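Thymidylate synthase 1 (Bacillus subtilis, PDB 1BSF) catalyses the reductive methylation of dUMP to dTMP, with 5,10-methylenetetrahydrofolate as both methyl donor and reductant, giving a precursor for DNA synthesis. Local coordinates at residues A[141-146]-A[163-168]; A[174-179]-A[212-217]. All blocks are in the same frame, centred on the assembly; numbering follows the deposited sequence.

Contact 1. Residues A[141-146]-A[163-168]; sequences RHITML and ETQWYV
Strand 143-145 runs antiparallel to strand 163-168, their axes 4.9 Å apart at closest approach, with 143-145 at the end of this run of strands in the mixed sheet of the thymidylate synthase fold. Trp166 N gives the ladder's straightest bond to His142 O (3.2 Å, 163° at the hydrogen). In the hydrogen-bonded pair, Thr164 N binds Thr144 O at 3.3 Å while the return bond from Thr144 N to Thr164 O is weak. His142 brings its ring edge, at CD2, within 3.3 Å of Trp166 O, and its NE2 bonds Pro137 O.

On one face the side chains of Ile143 and Gln165 cross obliquely, Ile143 CG1 meeting Gln165 CG at 3.4 Å. The glutamine's methylenes serve as apolar surface, its OE1 going on to Arg178 of the second subunit. Met145, bent at chi2 and chi3, curls its CE onto Glu163 CB (3.3 Å); Glu163 OE1 bonds that subunit's Tyr162 OH.

The threonines, beta-branched to suit an extended backbone, lie on the other face against Trp75 of helix 64-77, Thr144 also meeting Gln125 and Leu129 of helix 125-135. With Trp166 CG beside the backbone N (chi1 -48°), NE1 weakly bonds Thr164 OG1 at 3.0 Å.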
# COMPACT_ATOMS: atom_id res chain seq x y z
N ARG A 141 10.13 -9.36 -1.25
CA ARG A 141 10.17 -8.25 -2.22
C ARG A 141 9.25 -8.41 -3.44
O ARG A 141 9.20 -7.52 -4.30
CB ARG A 141 11.61 -8.04 -2.70
CG ARG A 141 12.42 -7.06 -1.86
CD ARG A 141 13.77 -7.66 -1.44
NE ARG A 141 14.90 -6.96 -2.05
CZ ARG A 141 15.80 -7.54 -2.84
NH1 ARG A 141 15.70 -8.83 -3.11
NH2 ARG A 141 16.79 -6.83 -3.35
N HIS A 142 8.55 -9.53 -3.54
CA HIS A 142 7.66 -9.75 -4.66
C HIS A 142 6.67 -8.59 -4.80
O HIS A 142 5.55 -8.66 -4.28
CB HIS A 142 6.88 -11.06 -4.48
CG HIS A 142 7.71 -12.18 -3.92
ND1 HIS A 142 8.71 -12.80 -4.64
CD2 HIS A 142 7.65 -12.83 -2.74
CE1 HIS A 142 9.22 -13.78 -3.93
NE2 HIS A 142 8.60 -13.82 -2.76
N ILE A 143 7.06 -7.55 -5.52
CA ILE A 143 6.17 -6.40 -5.70
C ILE A 143 6.07 -5.82 -7.12
O ILE A 143 7.09 -5.58 -7.78
CB ILE A 143 6.58 -5.24 -4.75
CG1 ILE A 143 6.70 -5.74 -3.31
CG2 ILE A 143 5.55 -4.12 -4.83
CD1 ILE A 143 7.08 -4.64 -2.34
N THR A 144 4.84 -5.62 -7.59
CA THR A 144 4.61 -4.99 -8.89
C THR A 144 4.15 -3.59 -8.50
O THR A 144 3.42 -3.40 -7.50
CB THR A 144 3.50 -5.66 -9.72
OG1 THR A 144 2.29 -4.92 -9.56
CG2 THR A 144 3.30 -7.10 -9.32
N MET A 145 4.56 -2.61 -9.30
CA MET A 145 4.27 -1.21 -9.02
C MET A 145 3.84 -0.46 -10.27
O MET A 145 4.58 -0.39 -11.24
CB MET A 145 5.53 -0.58 -8.40
CG MET A 145 5.44 0.89 -8.01
SD MET A 145 3.94 1.28 -7.10
CE MET A 145 4.09 0.11 -5.78
N LEU A 146 2.63 0.10 -10.26
CA LEU A 146 2.15 0.85 -11.42
C LEU A 146 2.45 2.33 -11.22
O LEU A 146 2.81 3.03 -12.17
CB LEU A 146 0.65 0.64 -11.63
CG LEU A 146 0.25 -0.63 -12.38
CD1 LEU A 146 -1.23 -0.62 -12.66
CD2 LEU A 146 1.04 -0.74 -13.66
N GLU A 163 -0.58 -1.48 -7.12
CA GLU A 163 0.46 -2.39 -6.66
C GLU A 163 -0.08 -3.70 -6.10
O GLU A 163 -1.29 -3.89 -5.93
CB GLU A 163 1.36 -1.73 -5.59
CG GLU A 163 0.62 -1.05 -4.44
CD GLU A 163 1.07 -1.53 -3.06
OE1 GLU A 163 2.28 -1.73 -2.84
OE2 GLU A 163 0.19 -1.68 -2.19
N THR A 164 0.85 -4.61 -5.83
CA THR A 164 0.54 -5.91 -5.27
C THR A 164 1.78 -6.43 -4.53
O THR A 164 2.93 -6.03 -4.83
CB THR A 164 0.16 -6.94 -6.37
OG1 THR A 164 1.34 -7.36 -7.07
CG2 THR A 164 -0.82 -6.33 -7.37
N GLN A 165 1.53 -7.28 -3.54
CA GLN A 165 2.59 -7.89 -2.78
C GLN A 165 2.19 -9.35 -2.58
O GLN A 165 1.13 -9.63 -2.02
CB GLN A 165 2.77 -7.21 -1.41
CG GLN A 165 4.13 -6.59 -1.21
CD GLN A 165 4.63 -6.73 0.20
OE1 GLN A 165 4.13 -6.08 1.12
NE2 GLN A 165 5.62 -7.59 0.38
N TRP A 166 3.02 -10.25 -3.09
CA TRP A 166 2.80 -11.68 -2.97
C TRP A 166 3.70 -12.27 -1.88
O TRP A 166 4.75 -11.70 -1.54
CB TRP A 166 3.09 -12.38 -4.30
CG TRP A 166 2.47 -11.74 -5.50
CD1 TRP A 166 2.82 -10.54 -6.05
CD2 TRP A 166 1.37 -12.24 -6.28
NE1 TRP A 166 2.01 -10.26 -7.12
CE2 TRP A 166 1.11 -11.29 -7.28
CE3 TRP A 166 0.59 -13.40 -6.22
CZ2 TRP A 166 0.09 -11.46 -8.23
CZ3 TRP A 166 -0.42 -13.57 -7.16
CH2 TRP A 166 -0.66 -12.61 -8.16
N TYR A 167 3.28 -13.42 -1.36
CA TYR A 167 4.03 -14.14 -0.35
C TYR A 167 3.90 -15.64 -0.65
O TYR A 167 2.85 -16.11 -1.07
CB TYR A 167 3.47 -13.84 1.05
CG TYR A 167 3.28 -12.37 1.39
CD1 TYR A 167 4.31 -11.61 1.93
CD2 TYR A 167 2.05 -11.74 1.19
CE1 TYR A 167 4.13 -10.26 2.27
CE2 TYR A 167 1.86 -10.39 1.52
CZ TYR A 167 2.89 -9.66 2.05
OH TYR A 167 2.69 -8.32 2.34
N VAL A 168 4.99 -16.37 -0.46
CA VAL A 168 5.00 -17.81 -0.67
C VAL A 168 5.27 -18.45 0.69
O VAL A 168 6.43 -18.61 1.09
CB VAL A 168 6.12 -18.25 -1.60
CG1 VAL A 168 6.20 -19.76 -1.65
CG2 VAL A 168 5.90 -17.67 -2.96

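Contact 2. Residues A[174-179]-A[212-217]; sequences HLEVRA and EYIFNI
Asn216 N binds Val177 O, and Asn216 O receives Ala179 N; the asparagine's CB rests 3.6 Å from Arg178 CD where the two side chains cross at about a right angle. Farther along the same ladder, Ile214 N bonds Leu175 O (2.9 Å), Ile214 O takes Val177 N, and Leu175 N reaches Glu212 O.

Glu176 CG lies against Ile214 CB at 3.6 Å, so the aliphatic half of the acid packs on the branched isoleucine while its carboxylate passes beyond. On the reverse face the side chains are apolar or aromatic. Tyr213, with CG opposite the backbone N about the first bond (chi1 173°), lies alongside Leu175, and Val177 CG2 comes to the edge of the tyrosine ring, 3.8 Å from Tyr213 CE1. Val177 CB also approaches Phe215 CD2 at 4.1 Å.

These two strands are parallel, at 14°, and joined by way of strand 181-183 and helix 188-206, a beta-alpha-beta connection; that helix covers the side of the sheet bearing Leu175 and Tyr213, with Tyr195, Asn196 and Gln199 against Tyr213. Phe215 also packs near Asn182 and Asn191, predicted dUMP-binding residues.

The polar face looks to the dimer interface. Glu176 OE1 accepts from Tyr167 OH and pairs with Arg178 of the second subunit, while Arg178 in turn meets Glu176 of that subunit, reciprocal salt bridges that probably keep both groups charged although buried. Strand 39-49 adds further holds: Arg48 forms a salt bridge with Glu212 OE1, and Gln46 NE2 bonds Asn216 OD1.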
# COMPACT_ATOMS: atom_id res chain seq x y z
N HIS A 174 0.07 -16.05 -1.25
CA HIS A 174 -0.84 -15.03 -0.74
C HIS A 174 -0.69 -13.77 -1.58
O HIS A 174 0.42 -13.37 -1.95
CB HIS A 174 -0.54 -14.73 0.73
CG HIS A 174 -0.54 -15.94 1.61
ND1 HIS A 174 -1.63 -16.30 2.38
CD2 HIS A 174 0.42 -16.86 1.86
CE1 HIS A 174 -1.34 -17.39 3.06
NE2 HIS A 174 -0.11 -17.75 2.76
N LEU A 175 -1.83 -13.15 -1.86
CA LEU A 175 -1.87 -11.95 -2.68
C LEU A 175 -2.56 -10.79 -1.97
O LEU A 175 -3.73 -10.87 -1.58
CB LEU A 175 -2.60 -12.24 -3.99
CG LEU A 175 -2.89 -11.05 -4.92
CD1 LEU A 175 -1.72 -10.07 -4.96
CD2 LEU A 175 -3.15 -11.60 -6.29
N GLU A 176 -1.81 -9.70 -1.82
CA GLU A 176 -2.31 -8.50 -1.17
C GLU A 176 -2.41 -7.48 -2.30
O GLU A 176 -1.52 -7.41 -3.15
CB GLU A 176 -1.31 -8.00 -0.12
CG GLU A 176 -1.89 -7.76 1.27
CD GLU A 176 -0.92 -7.04 2.21
OE1 GLU A 176 0.31 -7.12 2.01
OE2 GLU A 176 -1.41 -6.39 3.16
N VAL A 177 -3.47 -6.69 -2.31
CA VAL A 177 -3.63 -5.70 -3.37
C VAL A 177 -4.03 -4.37 -2.76
O VAL A 177 -4.65 -4.33 -1.69
CB VAL A 177 -4.77 -6.12 -4.36
CG1 VAL A 177 -4.89 -5.09 -5.45
CG2 VAL A 177 -4.49 -7.50 -4.97
N ARG A 178 -3.70 -3.26 -3.43
CA ARG A 178 -4.11 -1.97 -2.92
C ARG A 178 -4.58 -0.95 -3.95
O ARG A 178 -3.97 -0.79 -5.01
CB ARG A 178 -3.03 -1.32 -2.05
CG ARG A 178 -3.53 -0.05 -1.36
CD ARG A 178 -3.07 0.05 0.09
NE ARG A 178 -3.47 1.31 0.72
CZ ARG A 178 -3.24 2.52 0.23
NH1 ARG A 178 -2.62 2.67 -0.93
NH2 ARG A 178 -3.65 3.60 0.89
N ALA A 179 -5.67 -0.27 -3.61
CA ALA A 179 -6.27 0.76 -4.46
C ALA A 179 -6.16 2.13 -3.76
O ALA A 179 -6.45 2.25 -2.57
CB ALA A 179 -7.76 0.42 -4.71
N GLU A 212 -4.21 -16.53 1.44
CA GLU A 212 -5.25 -15.54 1.70
C GLU A 212 -5.27 -14.48 0.60
O GLU A 212 -4.23 -14.13 0.06
CB GLU A 212 -5.01 -14.86 3.05
CG GLU A 212 -6.24 -14.80 3.97
CD GLU A 212 -6.27 -13.54 4.84
OE1 GLU A 212 -5.31 -13.31 5.60
OE2 GLU A 212 -7.27 -12.79 4.75
N TYR A 213 -6.45 -13.98 0.27
CA TYR A 213 -6.54 -12.92 -0.72
C TYR A 213 -6.97 -11.69 0.07
O TYR A 213 -8.02 -11.69 0.72
CB TYR A 213 -7.55 -13.25 -1.81
CG TYR A 213 -7.79 -12.11 -2.76
CD1 TYR A 213 -6.72 -11.40 -3.32
CD2 TYR A 213 -9.09 -11.70 -3.08
CE1 TYR A 213 -6.93 -10.32 -4.16
CE2 TYR A 213 -9.31 -10.62 -3.92
CZ TYR A 213 -8.23 -9.94 -4.46
OH TYR A 213 -8.47 -8.87 -5.28
N ILE A 214 -6.14 -10.65 0.01
CA ILE A 214 -6.36 -9.41 0.76
C ILE A 214 -6.43 -8.23 -0.19
O ILE A 214 -5.54 -8.04 -1.01
CB ILE A 214 -5.18 -9.17 1.75
CG1 ILE A 214 -4.94 -10.43 2.59
CG2 ILE A 214 -5.46 -7.97 2.65
CD1 ILE A 214 -3.48 -10.80 2.73
N PHE A 215 -7.47 -7.42 -0.06
CA PHE A 215 -7.65 -6.27 -0.93
C PHE A 215 -7.72 -4.99 -0.10
O PHE A 215 -8.57 -4.87 0.78
CB PHE A 215 -8.93 -6.46 -1.73
CG PHE A 215 -9.11 -5.50 -2.87
CD1 PHE A 215 -9.64 -4.23 -2.64
CD2 PHE A 215 -8.88 -5.90 -4.18
CE1 PHE A 215 -9.95 -3.38 -3.71
CE2 PHE A 215 -9.19 -5.07 -5.25
CZ PHE A 215 -9.72 -3.80 -5.02
N ASN A 216 -6.84 -4.04 -0.39
CA ASN A 216 -6.81 -2.78 0.35
C ASN A 216 -7.27 -1.57 -0.45
O ASN A 216 -6.84 -1.34 -1.60
CB ASN A 216 -5.40 -2.54 0.91
CG ASN A 216 -4.94 -3.67 1.79
OD1 ASN A 216 -5.67 -4.11 2.66
ND2 ASN A 216 -3.73 -4.15 1.56
N ILE A 217 -8.15 -0.80 0.17
CA ILE A 217 -8.71 0.41 -0.42
C ILE A 217 -8.26 1.59 0.44
O ILE A 217 -8.23 1.50 1.66
CB ILE A 217 -10.27 0.37 -0.41
CG1 ILE A 217 -10.78 -0.89 -1.11
CG2 ILE A 217 -10.81 1.63 -1.08
CD1 ILE A 217 -12.02 -1.49 -0.46

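Overall arrangement
From the N terminus, strand 39-49 comes early in the chain, and contact 1 then closes a 16-residue loop, that between 146 and 163, which carries the predicted nucleophile Cys160. The chain turns after strand 161-168 into strand 172-179, where contact 2 opens; it closes after helix 188-206. The two contacts are therefore in series, neither nested nor crossed, with centres about 10 Å apart. Strands 161-168 and 172-179 are sheet neighbours: Tyr167 O takes a probable bond from His174 N at 2.8 Å, and Trp166 CH2 packs on Leu175 CD2. Both contacts also touch the second subunit, so the face bearing Glu163, Gln165, Glu176 and Arg178 contributes to the dimer interface.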